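Long-range contact in sialyltransferase 0160 (PDB 4R84), which probably transfers sialic acid from the donor CMP-sialic acid to galactose-containing acceptors, as a glycosyltransferase of the GT-B group: residues Asn283-Glu297 with Asp311-Asp323. Sequence-based numbering, arbitrary orientation.
Sequences NWHKLYDTDYYFLRE and DYLGSSAKQMPWD
L313, in the last turn of helix 307-313, divides its two methyls among three rings: CD1 meets F294 CZ at 3.7 Å, while CD2 rests against Y292 CE2 and H285 CE1. On the same face of the sheet, A317 CB completes this apolar centre beside the F294 ring. The pair is a worked example of a β-α-β crossover: the chain leaves strand 290-294, passes through helices 299-302 and 307-313, and returns in parallel as strand 317-319. Four backbone hydrogen bonds join strand 290-294 to 316-320, from Y292 N to S316 O through to M320 N to F294 O. On the opposite face of the sheet, K318 CB lies 3.6 Å from Y293 CD1; bends at chi2 and chi4 then bring NZ into a salt bridge with D291 OD1 (2.7 Å), met from above the carboxylate plane, and a hydrogen bond to S315 O.

H285 is gripped at both nitrogens: NE2 donates to Y312 O (3.0 Å) and ND1 shares a hydrogen bond with Y292 OH, which together fix its rotation. The edge of the imidazole faces the Y312 ring in an offset edge-to-face pair, planes at 87°, and the Y312 hydroxyl donates to N283 OD1 (2.6 Å). At the far end, a bend at chi2 (61°) places the Q319 amide to accept from E297 N through OE1 and to donate through NE2 to L295 O (2.9 Å) and to M320 O, three bonds in all. A water links L295 O to W322 NE1, and the side chain of L295 lies about 9 Å from the bound CMP-3F-Neu5Ac.

Strand 290-294 thus runs between 225-233 and 317-319 in a Rossmann-type sheet, with Y312 against helix 252-267 and M320 and W322 against helix 129-144.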
ATOM      1  N   ASN A 283      -7.136  -8.471  14.976  1.00 20.96           N
ATOM      2  CA  ASN A 283      -7.328  -7.851  16.291  1.00 17.07           C
ATOM      3  C   ASN A 283      -6.489  -6.596  16.515  1.00 19.44           C
ATOM      4  O   ASN A 283      -6.493  -6.036  17.613  1.00 23.55           O
ATOM      5  CB  ASN A 283      -7.004  -8.843  17.401  1.00 23.18           C
ATOM      6  CG  ASN A 283      -8.193  -9.670  17.804  1.00 29.81           C
ATOM      7  OD1 ASN A 283      -9.342  -9.236  17.675  1.00 29.12           O
ATOM      8  ND2 ASN A 283      -7.928 -10.874  18.296  1.00 24.33           N
ATOM      9  N   TRP A 284      -5.744  -6.168  15.505  1.00 20.98           N
ATOM     10  CA  TRP A 284      -4.835  -5.038  15.706  1.00 16.83           C
ATOM     11  C   TRP A 284      -5.592  -3.745  15.983  1.00 21.43           C
ATOM     12  O   TRP A 284      -5.104  -2.896  16.731  1.00 24.11           O
ATOM     13  CB  TRP A 284      -3.902  -4.885  14.513  1.00 19.12           C
ATOM     14  CG  TRP A 284      -2.890  -6.004  14.510  1.00 17.15           C
ATOM     15  CD1 TRP A 284      -3.026  -7.235  13.935  1.00 23.87           C
ATOM     16  CD2 TRP A 284      -1.609  -5.995  15.141  1.00 16.20           C
ATOM     17  NE1 TRP A 284      -1.903  -7.992  14.174  1.00 23.27           N
ATOM     18  CE2 TRP A 284      -1.019  -7.250  14.922  1.00 23.46           C
ATOM     19  CE3 TRP A 284      -0.900  -5.041  15.891  1.00 21.55           C
ATOM     20  CZ2 TRP A 284       0.253  -7.579  15.401  1.00 23.20           C
ATOM     21  CZ3 TRP A 284       0.360  -5.366  16.370  1.00 25.35           C
ATOM     22  CH2 TRP A 284       0.925  -6.625  16.121  1.00 28.12           C
ATOM     23  N   HIS A 285      -6.789  -3.612  15.415  1.00 19.90           N
ATOM     24  CA  HIS A 285      -7.582  -2.392  15.607  1.00 21.93           C
ATOM     25  C   HIS A 285      -8.131  -2.253  17.035  1.00 22.79           C
ATOM     26  O   HIS A 285      -8.603  -1.184  17.417  1.00 26.19           O
ATOM     27  CB  HIS A 285      -8.730  -2.350  14.600  1.00 23.02           C
ATOM     28  CG  HIS A 285      -9.774  -3.392  14.840  1.00 22.71           C
ATOM     29  ND1 HIS A 285      -9.499  -4.741  14.789  1.00 19.47           N
ATOM     30  CD2 HIS A 285     -11.093  -3.285  15.127  1.00 25.69           C
ATOM     31  CE1 HIS A 285     -10.602  -5.423  15.046  1.00 22.61           C
ATOM     32  NE2 HIS A 285     -11.584  -4.562  15.253  1.00 28.62           N
ATOM     33  N   LYS A 286      -8.054  -3.331  17.814  1.00 25.61           N
ATOM     34  CA  LYS A 286      -8.465  -3.325  19.223  1.00 24.75           C
ATOM     35  C   LYS A 286      -7.379  -2.742  20.110  1.00 26.32           C
ATOM     36  O   LYS A 286      -7.619  -2.396  21.268  1.00 29.09           O
ATOM     37  CB  LYS A 286      -8.795  -4.748  19.696  1.00 25.53           C
ATOM     38  CG  LYS A 286      -9.995  -5.427  19.044  1.00 32.17           C
ATOM     39  CD  LYS A 286     -11.313  -4.894  19.581  1.00 43.07           C
ATOM     40  CE  LYS A 286     -11.890  -3.792  18.730  1.00 54.78           C
ATOM     41  NZ  LYS A 286     -13.175  -3.302  19.307  1.00 66.21           N
ATOM     42  N   LEU A 287      -6.173  -2.652  19.576  1.00 21.62           N
ATOM     43  CA  LEU A 287      -5.028  -2.223  20.376  1.00 21.48           C
ATOM     44  C   LEU A 287      -4.347  -0.958  19.873  1.00 19.68           C
ATOM     45  O   LEU A 287      -3.714  -0.230  20.655  1.00 22.22           O
ATOM     46  CB  LEU A 287      -4.001  -3.356  20.450  1.00 17.50           C
ATOM     47  CG  LEU A 287      -4.525  -4.657  21.064  1.00 29.99           C
ATOM     48  CD1 LEU A 287      -3.466  -5.751  21.006  1.00 39.68           C
ATOM     49  CD2 LEU A 287      -4.984  -4.442  22.491  1.00 30.31           C
ATOM     50  N   TYR A 288      -4.469  -0.700  18.576  1.00 23.94           N
ATOM     51  CA  TYR A 288      -3.852   0.447  17.925  1.00 21.55           C
ATOM     52  C   TYR A 288      -4.806   1.011  16.896  1.00 25.26           C
ATOM     53  O   TYR A 288      -5.724   0.315  16.454  1.00 24.21           O
ATOM     54  CB  TYR A 288      -2.546   0.056  17.230  1.00 21.00           C
ATOM     55  CG  TYR A 288      -1.537  -0.574  18.148  1.00 19.61           C
ATOM     56  CD1 TYR A 288      -0.680   0.207  18.910  1.00 22.91           C
ATOM     57  CD2 TYR A 288      -1.461  -1.968  18.274  1.00 20.48           C
ATOM     58  CE1 TYR A 288       0.240  -0.377  19.776  1.00 22.61           C
ATOM     59  CE2 TYR A 288      -0.552  -2.557  19.122  1.00 24.88           C
ATOM     60  CZ  TYR A 288       0.294  -1.757  19.875  1.00 29.05           C
ATOM     61  OH  TYR A 288       1.196  -2.345  20.723  1.00 28.32           O
ATOM     62  N   ASP A 289      -4.585   2.264  16.516  1.00 21.39           N
ATOM     63  CA  ASP A 289      -5.316   2.878  15.411  1.00 18.64           C
ATOM     64  C   ASP A 289      -4.905   2.202  14.106  1.00 18.11           C
ATOM     65  O   ASP A 289      -3.817   2.451  13.598  1.00 20.34           O
ATOM     66  CB  ASP A 289      -5.040   4.379  15.352  1.00 23.43           C
ATOM     67  CG  ASP A 289      -5.913   5.094  14.343  1.00 38.95           C
ATOM     68  OD1 ASP A 289      -6.814   4.453  13.760  1.00 37.85           O
ATOM     69  OD2 ASP A 289      -5.726   6.312  14.165  1.00 37.44           O
ATOM     70  N   THR A 290      -5.804   1.377  13.574  1.00 19.26           N
ATOM     71  CA  THR A 290      -5.500   0.466  12.477  1.00 20.46           C
ATOM     72  C   THR A 290      -6.508   0.573  11.347  1.00 22.04           C
ATOM     73  O   THR A 290      -7.713   0.594  11.587  1.00 22.11           O
ATOM     74  CB  THR A 290      -5.502  -1.010  12.954  1.00 21.19           C
ATOM     75  OG1 THR A 290      -4.571  -1.175  14.026  1.00 22.64           O
ATOM     76  CG2 THR A 290      -5.155  -1.975  11.804  1.00 22.65           C
ATOM     77  N   ASP A 291      -5.999   0.631  10.121  1.00 18.50           N
ATOM     78  CA  ASP A 291      -6.823   0.493   8.928  1.00 20.29           C
ATOM     79  C   ASP A 291      -6.486  -0.833   8.265  1.00 20.17           C
ATOM     80  O   ASP A 291      -5.300  -1.132   8.067  1.00 19.70           O
ATOM     81  CB  ASP A 291      -6.572   1.630   7.942  1.00 19.92           C
ATOM     82  CG  ASP A 291      -6.975   2.981   8.485  1.00 27.52           C
ATOM     83  OD1 ASP A 291      -7.980   3.062   9.218  1.00 34.71           O
ATOM     84  OD2 ASP A 291      -6.270   3.960   8.170  1.00 29.87           O
ATOM     85  N   TYR A 292      -7.513  -1.609   7.916  1.00 18.22           N
ATOM     86  CA  TYR A 292      -7.335  -2.815   7.108  1.00 18.59           C
ATOM     87  C   TYR A 292      -7.778  -2.492   5.695  1.00 21.55           C
ATOM     88  O   TYR A 292      -8.972  -2.281   5.467  1.00 23.99           O
ATOM     89  CB  TYR A 292      -8.173  -3.988   7.629  1.00 19.20           C
ATOM     90  CG  TYR A 292      -7.964  -4.390   9.068  1.00 19.38           C
ATOM     91  CD1 TYR A 292      -6.964  -5.293   9.429  1.00 18.90           C
ATOM     92  CD2 TYR A 292      -8.807  -3.917  10.057  1.00 20.66           C
ATOM     93  CE1 TYR A 292      -6.803  -5.691  10.751  1.00 19.41           C
ATOM     94  CE2 TYR A 292      -8.653  -4.301  11.376  1.00 19.11           C
ATOM     95  CZ  TYR A 292      -7.650  -5.184  11.722  1.00 21.96           C
ATOM     96  OH  TYR A 292      -7.496  -5.552  13.046  1.00 22.63           O
ATOM     97  N   TYR A 293      -6.839  -2.405   4.756  1.00 16.72           N
ATOM     98  CA  TYR A 293      -7.206  -2.128   3.379  1.00 17.72           C
ATOM     99  C   TYR A 293      -7.466  -3.439   2.671  1.00 18.50           C
ATOM    100  O   TYR A 293      -6.542  -4.223   2.448  1.00 18.11           O
ATOM    101  CB  TYR A 293      -6.114  -1.334   2.666  1.00 18.97           C
ATOM    102  CG  TYR A 293      -6.072   0.079   3.170  1.00 18.73           C
ATOM    103  CD1 TYR A 293      -7.018   1.005   2.756  1.00 22.56           C
ATOM    104  CD2 TYR A 293      -5.114   0.478   4.102  1.00 19.30           C
ATOM    105  CE1 TYR A 293      -7.001   2.299   3.229  1.00 27.81           C
ATOM    106  CE2 TYR A 293      -5.096   1.779   4.592  1.00 23.32           C
ATOM    107  CZ  TYR A 293      -6.046   2.676   4.145  1.00 31.32           C
ATOM    108  OH  TYR A 293      -6.058   3.964   4.602  1.00 29.05           O
ATOM    109  N   PHE A 294      -8.734  -3.652   2.326  1.00 21.49           N
ATOM    110  CA  PHE A 294      -9.169  -4.841   1.600  1.00 20.20           C
ATOM    111  C   PHE A 294      -9.147  -4.559   0.094  1.00 23.22           C
ATOM    112  O   PHE A 294      -9.698  -3.557  -0.350  1.00 22.91           O
ATOM    113  CB  PHE A 294     -10.594  -5.230   2.010  1.00 22.99           C
ATOM    114  CG  PHE A 294     -10.706  -5.942   3.329  1.00 23.06           C
ATOM    115  CD1 PHE A 294     -10.565  -5.248   4.527  1.00 20.28           C
ATOM    116  CD2 PHE A 294     -11.049  -7.293   3.373  1.00 25.39           C
ATOM    117  CE1 PHE A 294     -10.698  -5.895   5.737  1.00 21.40           C
ATOM    118  CE2 PHE A 294     -11.189  -7.947   4.581  1.00 24.10           C
ATOM    119  CZ  PHE A 294     -11.012  -7.247   5.769  1.00 22.47           C
ATOM    120  N   LEU A 295      -8.535  -5.431  -0.701  1.00 21.68           N
ATOM    121  CA  LEU A 295      -8.667  -5.302  -2.156  1.00 21.39           C
ATOM    122  C   LEU A 295     -10.132  -5.470  -2.589  1.00 23.78           C
ATOM    123  O   LEU A 295     -10.568  -4.844  -3.557  1.00 24.51           O
ATOM    124  CB  LEU A 295      -7.723  -6.255  -2.891  1.00 32.84           C
ATOM    125  CG  LEU A 295      -7.662  -7.744  -2.632  1.00 44.54           C
ATOM    126  CD1 LEU A 295      -8.713  -8.462  -3.466  1.00 44.79           C
ATOM    127  CD2 LEU A 295      -6.278  -8.208  -3.006  1.00 44.58           C
ATOM    128  N   ARG A 296     -10.876  -6.323  -1.890  1.00 24.93           N
ATOM    129  CA  ARG A 296     -12.322  -6.411  -2.100  1.00 22.37           C
ATOM    130  C   ARG A 296     -13.078  -6.364  -0.770  1.00 22.15           C
ATOM    131  O   ARG A 296     -13.437  -7.400  -0.205  1.00 21.20           O
ATOM    132  CB  ARG A 296     -12.681  -7.690  -2.877  1.00 23.17           C
ATOM    133  CG  ARG A 296     -12.310  -7.648  -4.346  1.00 26.23           C
ATOM    134  CD  ARG A 296     -13.168  -6.656  -5.123  1.00 31.49           C
ATOM    135  NE  ARG A 296     -14.586  -6.996  -5.093  1.00 28.20           N
ATOM    136  CZ  ARG A 296     -15.188  -7.743  -6.018  1.00 28.84           C
ATOM    137  NH1 ARG A 296     -14.482  -8.213  -7.038  1.00 29.43           N
ATOM    138  NH2 ARG A 296     -16.485  -8.015  -5.924  1.00 28.84           N
ATOM    139  N   GLU A 297     -13.309  -5.151  -0.263  1.00 25.36           N
ATOM    140  CA  GLU A 297     -13.973  -4.976   1.020  1.00 22.15           C
ATOM    141  C   GLU A 297     -15.381  -5.550   0.985  1.00 26.28           C
ATOM    142  O   GLU A 297     -15.902  -6.006   1.999  1.00 28.77           O
ATOM    143  CB  GLU A 297     -14.022  -3.496   1.433  1.00 26.09           C
ATOM    144  CG  GLU A 297     -14.589  -3.314   2.837  1.00 24.50           C
ATOM    145  CD  GLU A 297     -14.925  -1.866   3.177  1.00 36.75           C
ATOM    146  OE1 GLU A 297     -14.845  -1.003   2.279  1.00 45.99           O
ATOM    147  OE2 GLU A 297     -15.281  -1.597   4.343  1.00 40.58           O
ATOM    148  N   ASP A 311     -18.882  -6.520  11.071  1.00 27.43           N
ATOM    149  CA  ASP A 311     -19.305  -5.739  12.228  1.00 35.91           C
ATOM    150  C   ASP A 311     -18.175  -5.580  13.235  1.00 36.63           C
ATOM    151  O   ASP A 311     -18.020  -4.518  13.835  1.00 27.92           O
ATOM    152  CB  ASP A 311     -20.515  -6.386  12.899  1.00 40.52           C
ATOM    153  CG  ASP A 311     -21.749  -6.365  12.017  1.00 58.65           C
ATOM    154  OD1 ASP A 311     -21.797  -5.537  11.080  1.00 58.31           O
ATOM    155  OD2 ASP A 311     -22.669  -7.177  12.260  1.00 65.34           O
ATOM    156  N   TYR A 312     -17.382  -6.636  13.392  1.00 31.34           N
ATOM    157  CA  TYR A 312     -16.271  -6.651  14.345  1.00 24.24           C
ATOM    158  C   TYR A 312     -15.175  -5.677  13.945  1.00 23.56           C
ATOM    159  O   TYR A 312     -14.554  -5.048  14.804  1.00 25.91           O
ATOM    160  CB  TYR A 312     -15.683  -8.062  14.459  1.00 31.94           C
ATOM    161  CG  TYR A 312     -14.624  -8.214  15.531  1.00 25.49           C
ATOM    162  CD1 TYR A 312     -14.966  -8.190  16.874  1.00 33.38           C
ATOM    163  CD2 TYR A 312     -13.280  -8.373  15.198  1.00 26.80           C
ATOM    164  CE1 TYR A 312     -14.009  -8.326  17.857  1.00 28.23           C
ATOM    165  CE2 TYR A 312     -12.312  -8.517  16.173  1.00 25.05           C
ATOM    166  CZ  TYR A 312     -12.685  -8.497  17.509  1.00 33.34           C
ATOM    167  OH  TYR A 312     -11.743  -8.636  18.505  1.00 27.71           O
ATOM    168  N   LEU A 313     -14.908  -5.578  12.648  1.00 23.78           N
ATOM    169  CA  LEU A 313     -13.886  -4.636  12.177  1.00 21.63           C
ATOM    170  C   LEU A 313     -14.430  -3.222  12.133  1.00 23.78           C
ATOM    171  O   LEU A 313     -13.702  -2.256  12.402  1.00 24.82           O
ATOM    172  CB  LEU A 313     -13.387  -5.025  10.789  1.00 22.78           C
ATOM    173  CG  LEU A 313     -12.725  -6.398  10.673  1.00 25.26           C
ATOM    174  CD1 LEU A 313     -12.244  -6.652   9.260  1.00 23.56           C
ATOM    175  CD2 LEU A 313     -11.559  -6.463  11.639  1.00 25.55           C
ATOM    176  N   GLY A 314     -15.709  -3.104  11.787  1.00 25.20           N
ATOM    177  CA  GLY A 314     -16.353  -1.805  11.738  1.00 32.31           C
ATOM    178  C   GLY A 314     -15.645  -0.823  10.823  1.00 23.44           C
ATOM    179  O   GLY A 314     -15.292  -1.150   9.682  1.00 25.22           O
ATOM    180  N   SER A 315     -15.415   0.383  11.331  1.00 24.31           N
ATOM    181  CA  SER A 315     -14.850   1.443  10.511  1.00 24.31           C
ATOM    182  C   SER A 315     -13.377   1.211  10.164  1.00 28.13           C
ATOM    183  O   SER A 315     -12.836   1.907   9.308  1.00 24.38           O
ATOM    184  CB  SER A 315     -15.003   2.790  11.214  1.00 32.10           C
ATOM    185  OG  SER A 315     -14.373   2.775  12.483  1.00 39.55           O
ATOM    186  N   SER A 316     -12.737   0.237  10.811  1.00 21.35           N
ATOM    187  CA  SER A 316     -11.335  -0.063  10.533  0.56 20.90           C
ATOM    188  C   SER A 316     -11.168  -0.762   9.187  1.00 21.49           C
ATOM    189  O   SER A 316     -10.084  -0.734   8.599  1.00 20.93           O
ATOM    190  CB  SER A 316     -10.733  -0.918  11.650  0.56 24.72           C
ATOM    191  OG  SER A 316     -10.636  -0.179  12.861  0.56 23.83           O
ATOM    192  N   ALA A 317     -12.241  -1.398   8.705  1.00 20.09           N
ATOM    193  CA  ALA A 317     -12.219  -2.034   7.390  1.00 19.33           C
ATOM    194  C   ALA A 317     -12.364  -0.975   6.307  1.00 27.19           C
ATOM    195  O   ALA A 317     -13.309  -0.182   6.330  1.00 28.93           O
ATOM    196  CB  ALA A 317     -13.318  -3.082   7.277  1.00 24.79           C
ATOM    197  N   LYS A 318     -11.424  -0.958   5.365  1.00 22.21           N
ATOM    198  CA  LYS A 318     -11.403   0.033   4.296  1.00 22.95           C
ATOM    199  C   LYS A 318     -11.290  -0.653   2.934  1.00 21.08           C
ATOM    200  O   LYS A 318     -10.749  -1.761   2.836  1.00 24.55           O
ATOM    201  CB  LYS A 318     -10.210   0.979   4.468  1.00 25.80           C
ATOM    202  CG  LYS A 318     -10.132   1.752   5.790  1.00 28.65           C
ATOM    203  CD  LYS A 318     -11.312   2.669   5.988  1.00 38.76           C
ATOM    204  CE  LYS A 318     -10.943   3.843   6.897  1.00 39.87           C
ATOM    205  NZ  LYS A 318     -10.475   3.401   8.239  1.00 44.70           N
ATOM    206  N   GLN A 319     -11.744   0.026   1.882  1.00 22.95           N
ATOM    207  CA  GLN A 319     -11.548  -0.467   0.519  1.00 22.79           C
ATOM    208  C   GLN A 319     -10.243   0.118  -0.022  1.00 19.67           C
ATOM    209  O   GLN A 319     -10.027   1.329   0.011  1.00 23.08           O
ATOM    210  CB  GLN A 319     -12.730  -0.096  -0.392  1.00 23.98           C
ATOM    211  CG  GLN A 319     -12.483  -0.358  -1.878  1.00 25.02           C
ATOM    212  CD  GLN A 319     -12.222  -1.818  -2.178  1.00 26.38           C
ATOM    213  OE1 GLN A 319     -12.961  -2.695  -1.729  1.00 25.55           O
ATOM    214  NE2 GLN A 319     -11.150  -2.092  -2.922  1.00 24.02           N
ATOM    215  N   MET A 320      -9.351  -0.748  -0.478  1.00 23.98           N
ATOM    216  CA  MET A 320      -8.112  -0.310  -1.100  1.00 21.03           C
ATOM    217  C   MET A 320      -8.440   0.505  -2.346  1.00 23.80           C
ATOM    218  O   MET A 320      -9.246   0.076  -3.176  1.00 26.54           O
ATOM    219  CB  MET A 320      -7.255  -1.529  -1.441  1.00 24.02           C
ATOM    220  CG  MET A 320      -5.800  -1.276  -1.636  1.00 28.61           C
ATOM    221  SD  MET A 320      -4.960  -2.821  -2.037  1.00 24.67           S
ATOM    222  CE  MET A 320      -4.990  -3.689  -0.466  1.00 16.90           C
ATOM    223  N   PRO A 321      -7.868   1.707  -2.464  1.00 21.62           N
ATOM    224  CA  PRO A 321      -8.158   2.584  -3.598  1.00 26.15           C
ATOM    225  C   PRO A 321      -7.347   2.207  -4.826  1.00 33.58           C
ATOM    226  O   PRO A 321      -6.215   1.746  -4.687  1.00 26.51           O
ATOM    227  CB  PRO A 321      -7.755   3.962  -3.081  1.00 27.22           C
ATOM    228  CG  PRO A 321      -6.642   3.680  -2.118  1.00 28.97           C
ATOM    229  CD  PRO A 321      -6.968   2.348  -1.481  1.00 23.96           C
ATOM    230  N   TRP A 322      -7.916   2.387  -6.017  1.00 25.30           N
ATOM    231  CA  TRP A 322      -7.191   2.047  -7.237  1.00 26.33           C
ATOM    232  C   TRP A 322      -6.807   3.272  -8.041  1.00 29.49           C
ATOM    233  O   TRP A 322      -6.121   3.164  -9.055  1.00 31.96           O
ATOM    234  CB  TRP A 322      -8.016   1.109  -8.124  1.00 31.01           C
ATOM    235  CG  TRP A 322      -8.572  -0.072  -7.400  1.00 31.98           C
ATOM    236  CD1 TRP A 322      -9.870  -0.477  -7.376  1.00 36.66           C
ATOM    237  CD2 TRP A 322      -7.851  -0.983  -6.559  1.00 30.90           C
ATOM    238  NE1 TRP A 322     -10.002  -1.600  -6.596  1.00 39.61           N
ATOM    239  CE2 TRP A 322      -8.778  -1.928  -6.080  1.00 30.70           C
ATOM    240  CE3 TRP A 322      -6.511  -1.095  -6.169  1.00 31.16           C
ATOM    241  CZ2 TRP A 322      -8.409  -2.972  -5.239  1.00 34.71           C
ATOM    242  CZ3 TRP A 322      -6.148  -2.128  -5.338  1.00 29.65           C
ATOM    243  CH2 TRP A 322      -7.092  -3.054  -4.879  1.00 37.18           C
ATOM    244  N   ASP A 323      -7.239   4.439  -7.587  1.00 30.79           N
ATOM    245  CA  ASP A 323      -7.123   5.629  -8.418  1.00 36.06           C
ATOM    246  C   ASP A 323      -6.197   6.706  -7.863  1.00 28.18           C
ATOM    247  O   ASP A 323      -6.230   7.848  -8.317  1.00 30.02           O
ATOM    248  CB  ASP A 323      -8.513   6.224  -8.646  1.00 43.16           C
ATOM    249  CG  ASP A 323      -9.185   6.631  -7.353  1.00 52.66           C
ATOM    250  OD1 ASP A 323      -8.712   6.203  -6.276  1.00 50.16           O
ATOM    251  OD2 ASP A 323     -10.185   7.377  -7.411  1.00 62.27           O
TER
HETATM  252  O   HOH W   1      -8.643   1.239  14.683  1.00 35.35           O
HETATM  253  O   HOH W   2     -11.230  -3.796  -6.069  1.00 57.08           O